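Local coordinates for pumilio homolog 23 (Arabidopsis thaliana, PDB 5WZJ), which binds RNA sequence-specifically through pumilio repeats stacked into a right-handed superhelix, recognises 18S rRNA, and probably regulates translation and mRNA stability, at residues Y207-S210 against G211-S214; A364-I367 against A368-Q371; F437-S441 against D442-P446. One frame throughout, in Å; residues are numbered along the deposited sequence.

Contact 1: Y207-S210 against G211-S214; sequences YLLS and GLLS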
loop_
_atom_site.group_PDB
_atom_site.type_symbol
_atom_site.label_atom_id
_atom_site.label_comp_id
_atom_site.label_asym_id
_atom_site.label_seq_id
_atom_site.Cartn_x
_atom_site.Cartn_y
_atom_site.Cartn_z
ATOM N N TYR A 207 24.959 6.868 7.805
ATOM C CA TYR A 207 25.635 6.658 9.079
ATOM C C TYR A 207 24.730 5.942 10.073
ATOM O O TYR A 207 25.155 4.991 10.738
ATOM C CB TYR A 207 26.089 8.011 9.636
ATOM C CG TYR A 207 26.466 8.031 11.104
ATOM C CD1 TYR A 207 27.647 7.441 11.545
ATOM C CD2 TYR A 207 25.664 8.686 12.047
ATOM C CE1 TYR A 207 28.008 7.471 12.896
ATOM C CE2 TYR A 207 26.010 8.719 13.406
ATOM C CZ TYR A 207 27.192 8.112 13.818
ATOM O OH TYR A 207 27.573 8.146 15.143
ATOM N N LEU A 208 23.477 6.397 10.199
ATOM C CA LEU A 208 22.550 5.762 11.133
ATOM C C LEU A 208 22.312 4.306 10.750
ATOM O O LEU A 208 22.451 3.401 11.581
ATOM C CB LEU A 208 21.225 6.537 11.173
ATOM C CG LEU A 208 20.077 5.835 11.904
ATOM C CD1 LEU A 208 20.438 5.578 13.389
ATOM C CD2 LEU A 208 18.796 6.678 11.779
ATOM N N LEU A 209 21.982 4.064 9.478
ATOM C CA LEU A 209 21.674 2.709 9.032
ATOM C C LEU A 209 22.881 1.785 9.169
ATOM O O LEU A 209 22.735 0.636 9.597
ATOM C CB LEU A 209 21.161 2.724 7.583
ATOM C CG LEU A 209 20.793 1.359 6.970
ATOM C CD1 LEU A 209 19.806 0.623 7.859
ATOM C CD2 LEU A 209 20.232 1.491 5.532
ATOM N N SER A 210 24.087 2.264 8.843
ATOM C CA SER A 210 25.261 1.410 9.033
ATOM C C SER A 210 25.438 1.025 10.500
ATOM O O SER A 210 25.832 -0.108 10.808
ATOM C CB SER A 210 26.523 2.093 8.500
ATOM O OG SER A 210 26.471 2.144 7.076
ATOM N N GLY A 211 25.148 1.946 11.419
ATOM C CA GLY A 211 25.164 1.583 12.830
ATOM C C GLY A 211 24.127 0.528 13.179
ATOM O O GLY A 211 24.386 -0.369 13.988
ATOM N N LEU A 212 22.940 0.610 12.571
ATOM C CA LEU A 212 21.918 -0.391 12.857
ATOM C C LEU A 212 22.303 -1.760 12.339
ATOM O O LEU A 212 21.760 -2.766 12.809
ATOM C CB LEU A 212 20.571 0.002 12.240
ATOM C CG LEU A 212 20.011 1.368 12.662
ATOM C CD1 LEU A 212 18.645 1.615 11.993
ATOM C CD2 LEU A 212 19.904 1.483 14.176
ATOM N N LEU A 213 23.226 -1.825 11.382
ATOM C CA LEU A 213 23.561 -3.075 10.725
ATOM C C LEU A 213 24.899 -3.647 11.161
ATOM O O LEU A 213 25.260 -4.727 10.700
ATOM C CB LEU A 213 23.576 -2.886 9.204
ATOM C CG LEU A 213 22.250 -2.501 8.559
ATOM C CD1 LEU A 213 22.452 -2.308 7.066
ATOM C CD2 LEU A 213 21.194 -3.561 8.825
ATOM N N SER A 214 25.657 -2.959 12.008
ATOM C CA SER A 214 26.999 -3.434 12.350
ATOM C C SER A 214 26.954 -4.287 13.615
ATOM O O SER A 214 27.533 -3.968 14.648
ATOM C CB SER A 214 27.956 -2.265 12.519
ATOM O OG SER A 214 27.496 -1.485 13.579
#
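L209 and L213, one turn apart near the C-terminal end of helix 202-213, meet through their branched ends in the all-helical pumilio-repeat fold. L209 holds CG anti to its own N (chi1 180°), which swings the branch forward along the helix, and its CG then lies 4.0 Å from L213 CD1. L213 has the other common helical conformation, CG beside the backbone N at chi1 -63°, and the two side chains cross at a slant. Leucine suits both places because its forked end fills the seam between helices: L209 packs on A236 and I250, L213 on L233, I250 and I254, so that helices 227-239 and 244-254 close over this side.

L208 and L212 make a second, looser leucine pair, with CD1 of L208 4.2 Å from CD2 of L212. L208 also leans on C132, L155 and L156, whereas L212 turns to V232; the helix is thus wedged between neighbours before and after it in the chain.

The backbone is regular until its last turn. G211, buried and without a side chain, contributes its N-H to Y207 O at 3.1 Å, and L212 N donates to L208 O at 3.0 Å. S210, on an exposed side, bends its hydroxyl back to T206 O, a usual way for serine to settle on a helix. At L213 the pattern tightens: its bond to L209 O is weak, and L213 N also donates to S210 O at 3.2 Å, from above that carbonyl's plane.

Contact 2: A364-I367 against A368-Q371; sequences ASLI and AVSQ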
loop_
_atom_site.group_PDB
_atom_site.type_symbol
_atom_site.label_atom_id
_atom_site.label_comp_id
_atom_site.label_asym_id
_atom_site.label_seq_id
_atom_site.Cartn_x
_atom_site.Cartn_y
_atom_site.Cartn_z
ATOM N N ALA A 364 -2.925 -13.855 -9.009
ATOM C CA ALA A 364 -3.026 -12.496 -9.536
ATOM C C ALA A 364 -1.659 -11.930 -9.903
ATOM O O ALA A 364 -1.505 -11.276 -10.938
ATOM C CB ALA A 364 -3.705 -11.586 -8.503
ATOM N N SER A 365 -0.654 -12.155 -9.055
ATOM C CA SER A 365 0.664 -11.604 -9.350
ATOM C C SER A 365 1.249 -12.223 -10.609
ATOM O O SER A 365 1.853 -11.521 -11.425
ATOM C CB SER A 365 1.609 -11.815 -8.159
ATOM O OG SER A 365 1.126 -11.140 -7.007
ATOM N N LEU A 366 1.110 -13.540 -10.772
ATOM C CA LEU A 366 1.702 -14.189 -11.939
ATOM C C LEU A 366 1.025 -13.726 -13.222
ATOM O O LEU A 366 1.698 -13.416 -14.216
ATOM C CB LEU A 366 1.617 -15.709 -11.795
ATOM C CG LEU A 366 2.437 -16.504 -12.806
ATOM C CD1 LEU A 366 3.922 -16.166 -12.681
ATOM C CD2 LEU A 366 2.207 -18.013 -12.651
ATOM N N ILE A 367 -0.300 -13.638 -13.206
ATOM C CA ILE A 367 -1.026 -13.158 -14.378
ATOM C C ILE A 367 -0.612 -11.730 -14.718
ATOM O O ILE A 367 -0.380 -11.397 -15.887
ATOM C CB ILE A 367 -2.541 -13.272 -14.139
ATOM C CG1 ILE A 367 -2.938 -14.751 -14.014
ATOM C CG2 ILE A 367 -3.304 -12.588 -15.263
ATOM C CD1 ILE A 367 -4.369 -14.963 -13.602
ATOM N N ALA A 368 -0.486 -10.871 -13.704
ATOM C CA ALA A 368 -0.160 -9.472 -13.965
ATOM C C ALA A 368 1.236 -9.319 -14.555
ATOM O O ALA A 368 1.456 -8.480 -15.436
ATOM C CB ALA A 368 -0.283 -8.654 -12.678
ATOM N N VAL A 369 2.198 -10.114 -14.079
ATOM C CA VAL A 369 3.559 -9.960 -14.574
ATOM C C VAL A 369 3.735 -10.582 -15.955
ATOM O O VAL A 369 4.630 -10.163 -16.695
ATOM C CB VAL A 369 4.577 -10.537 -13.574
ATOM C CG1 VAL A 369 4.707 -12.045 -13.738
ATOM C CG2 VAL A 369 5.925 -9.853 -13.747
ATOM N N SER A 370 2.916 -11.576 -16.332
ATOM C CA SER A 370 2.945 -12.039 -17.718
ATOM C C SER A 370 2.643 -10.886 -18.664
ATOM O O SER A 370 3.297 -10.723 -19.704
ATOM C CB SER A 370 1.943 -13.178 -17.929
ATOM O OG SER A 370 0.676 -12.680 -18.304
ATOM N N GLN A 371 1.682 -10.050 -18.283
ATOM C CA GLN A 371 1.318 -8.885 -19.074
ATOM C C GLN A 371 2.483 -7.912 -19.194
ATOM O O GLN A 371 2.748 -7.379 -20.278
ATOM C CB GLN A 371 0.115 -8.224 -18.420
ATOM C CG GLN A 371 -0.626 -7.235 -19.236
ATOM C CD GLN A 371 -1.848 -6.774 -18.486
ATOM O OE1 GLN A 371 -1.893 -5.653 -17.980
ATOM N NE2 GLN A 371 -2.837 -7.656 -18.372
#
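S370 and I367 are joined by the one side-chain hydrogen bond between 364-367 and 368-371, successive turns of helix 360-373 in the pumilio-repeat array. S370 OG, turned between its backbone N and carbonyl carbon (chi1 90°), donates to I367 O at 2.9 Å. The same oxygen takes a weak bond from Q371 N, so serine's short arm supplements the helical pattern where that pattern stretches.

The backbone bonds before it are sound: A368 N to A364 O and V369 N to S365 O, both 3.0 Å, then S370 N to L366 O at 3.1 Å.

Apolar contact is modest: V369 CG1 stands 4.3 Å from L366 CD1, the two side chains sharing M340 of helix 337-347. Set between its backbone N and carbonyl carbon (chi1 82°), V369 CG1 also sits 3.3 Å from the carbonyl oxygen L366 O. Small A364 touches M428 and I432 of helix 427-436, and branched I367 also meets I432.

Polar ends turn to outside carbonyls: S365 OG to G361 O, and the extended Q371, through NE2, to G435 O. The chemistry implies a largely buried stretch of helix whose serines spend their hydroxyls on its own carbonyls, while its glutamine ties it to helix 427-436, further along the chain.

Contact 3: F437-S441 against D442-P446; sequences FKFSS and DHIQP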
loop_
_atom_site.group_PDB
_atom_site.type_symbol
_atom_site.label_atom_id
_atom_site.label_comp_id
_atom_site.label_asym_id
_atom_site.label_seq_id
_atom_site.Cartn_x
_atom_site.Cartn_y
_atom_site.Cartn_z
ATOM N N PHE A 437 -8.690 -7.959 -18.151
ATOM C CA PHE A 437 -9.224 -7.146 -19.234
ATOM C C PHE A 437 -8.221 -6.136 -19.771
ATOM O O PHE A 437 -8.559 -5.370 -20.681
ATOM C CB PHE A 437 -10.534 -6.474 -18.794
ATOM C CG PHE A 437 -11.692 -7.442 -18.776
ATOM C CD1 PHE A 437 -12.090 -8.063 -19.956
ATOM C CD2 PHE A 437 -12.322 -7.793 -17.587
ATOM C CE1 PHE A 437 -13.123 -9.003 -19.962
ATOM C CE2 PHE A 437 -13.365 -8.730 -17.579
ATOM C CZ PHE A 437 -13.761 -9.336 -18.768
ATOM N N LYS A 438 -6.986 -6.154 -19.281
ATOM C CA LYS A 438 -5.925 -5.388 -19.911
ATOM C C LYS A 438 -5.150 -6.192 -20.949
ATOM O O LYS A 438 -4.400 -5.595 -21.729
ATOM C CB LYS A 438 -4.986 -4.823 -18.836
ATOM C CG LYS A 438 -5.625 -3.658 -18.068
ATOM C CD LYS A 438 -4.820 -3.265 -16.842
ATOM C CE LYS A 438 -3.432 -2.795 -17.223
ATOM N NZ LYS A 438 -2.533 -2.733 -16.032
ATOM N N PHE A 439 -5.320 -7.517 -21.000
ATOM C CA PHE A 439 -4.729 -8.299 -22.083
ATOM C C PHE A 439 -5.376 -7.945 -23.426
ATOM O O PHE A 439 -6.514 -7.466 -23.496
ATOM C CB PHE A 439 -4.892 -9.805 -21.837
ATOM C CG PHE A 439 -4.016 -10.362 -20.736
ATOM C CD1 PHE A 439 -2.685 -10.684 -20.977
ATOM C CD2 PHE A 439 -4.532 -10.587 -19.468
ATOM C CE1 PHE A 439 -1.882 -11.211 -19.970
ATOM C CE2 PHE A 439 -3.736 -11.117 -18.456
ATOM C CZ PHE A 439 -2.411 -11.432 -18.707
ATOM N N SER A 440 -4.628 -8.192 -24.499
ATOM C CA SER A 440 -5.197 -8.238 -25.840
ATOM C C SER A 440 -6.399 -9.177 -25.862
ATOM O O SER A 440 -6.388 -10.232 -25.222
ATOM C CB SER A 440 -4.132 -8.712 -26.839
ATOM O OG SER A 440 -4.721 -9.361 -27.966
ATOM N N SER A 441 -7.443 -8.798 -26.607
ATOM C CA SER A 441 -8.651 -9.627 -26.634
ATOM C C SER A 441 -8.385 -11.020 -27.191
ATOM O O SER A 441 -9.144 -11.947 -26.874
ATOM C CB SER A 441 -9.767 -8.942 -27.435
ATOM O OG SER A 441 -9.458 -8.897 -28.815
ATOM N N ASP A 442 -7.318 -11.194 -27.989
ATOM C CA ASP A 442 -6.912 -12.528 -28.452
ATOM C C ASP A 442 -6.711 -13.509 -27.304
ATOM O O ASP A 442 -6.862 -14.722 -27.488
ATOM C CB ASP A 442 -5.595 -12.473 -29.238
ATOM C CG ASP A 442 -5.671 -11.611 -30.478
ATOM O OD1 ASP A 442 -6.783 -11.342 -30.980
ATOM O OD2 ASP A 442 -4.590 -11.212 -30.961
ATOM N N HIS A 443 -6.321 -13.019 -26.128
ATOM C CA HIS A 443 -5.948 -13.921 -25.047
ATOM C C HIS A 443 -7.085 -14.217 -24.090
ATOM O O HIS A 443 -6.931 -15.093 -23.230
ATOM C CB HIS A 443 -4.772 -13.341 -24.246
ATOM C CG HIS A 443 -3.539 -13.124 -25.068
ATOM N ND1 HIS A 443 -3.113 -14.030 -26.012
ATOM C CD2 HIS A 443 -2.655 -12.098 -25.100
ATOM C CE1 HIS A 443 -2.009 -13.579 -26.583
ATOM N NE2 HIS A 443 -1.710 -12.409 -26.046
ATOM N N ILE A 444 -8.206 -13.507 -24.200
ATOM C CA ILE A 444 -9.197 -13.532 -23.133
ATOM C C ILE A 444 -10.602 -13.699 -23.692
ATOM O O ILE A 444 -11.575 -13.259 -23.069
ATOM C CB ILE A 444 -9.101 -12.251 -22.278
ATOM C CG1 ILE A 444 -9.309 -11.025 -23.164
ATOM C CG2 ILE A 444 -7.730 -12.186 -21.577
ATOM C CD1 ILE A 444 -9.524 -9.722 -22.405
ATOM N N GLN A 445 -10.733 -14.343 -24.856
ATOM C CA GLN A 445 -12.069 -14.572 -25.406
ATOM C C GLN A 445 -13.023 -15.262 -24.426
ATOM O O GLN A 445 -14.185 -14.832 -24.339
ATOM C CB GLN A 445 -11.957 -15.349 -26.731
ATOM C CG GLN A 445 -11.388 -14.475 -27.860
ATOM C CD GLN A 445 -12.308 -13.309 -28.198
ATOM O OE1 GLN A 445 -13.431 -13.522 -28.654
ATOM N NE2 GLN A 445 -11.847 -12.070 -27.964
ATOM N N PRO A 446 -12.623 -16.283 -23.662
ATOM C CA PRO A 446 -13.568 -16.859 -22.688
ATOM C C PRO A 446 -14.071 -15.846 -21.667
ATOM O O PRO A 446 -15.229 -15.941 -21.234
ATOM C CB PRO A 446 -12.748 -17.967 -22.010
ATOM C CG PRO A 446 -11.625 -18.268 -22.951
ATOM C CD PRO A 446 -11.325 -16.990 -23.656
#
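S441 O is gripped by two donors from opposite faces of its carbonyl plane: the side-chain NE2 of Q445 at 2.9 Å and the backbone N of I444 at 3.2 Å. Both bonds are nearly straight, with N-H...O angles of 172° and 168°. They tie a short 3-10 turn to the start of helix 445-453, within the linker that follows helix 427-436 in this pumilio-repeat protein. Q445 reaches back because its chain folds at chi2 (-64°), and S441 O lies in the plane of its amide. A glutamine has the length for this return, with an N-H at its end.

One residue earlier the turn is closed by H443 N, which donates to S440 O at 2.9 Å. S440 also offers its hydroxyl: with OG anti to the backbone N, it accepts from D442 N at 3.2 Å.

I444, the N-cap residue of the helix, sends its two branches to different aromatic partners. CG2 comes up to CB of F439 at 3.7 Å, while the longer branch, its CG1 set between the backbone N and the carbonyl carbon, turns to F437. A beta-branched chain suits this position because it reaches both phenylalanines at once. F437 lies against Y447, I448 and L451 of the helix that follows, whereas F439 bridges two helices, touching I367 of helix 360-373 and C381 of helix 377-388. F437 meets the isoleucine at an oblique angle, its CD1 3.9 Å from I444 CD1.

Overall arrangement
Contacts 2 and 3 are neighbours, their centres about 13 Å apart, and they touch. The F439 ring of contact 3 presses its CZ to within 3.4 Å of S370 OG in contact 2, beside I367, while Q371 lies against K438 and F439. The loop after helix 427-436 is thereby seated on helix 360-373. Contact 1 stands alone, its centre about 36 Å from that of contact 2 and about 49 Å from that of contact 3, which lies on the opposite side of the chain's centre. Nearest atoms come within about 6 Å of the bound RNA in contact 2, about 11 Å in contact 3 and about 15 Å in contact 1.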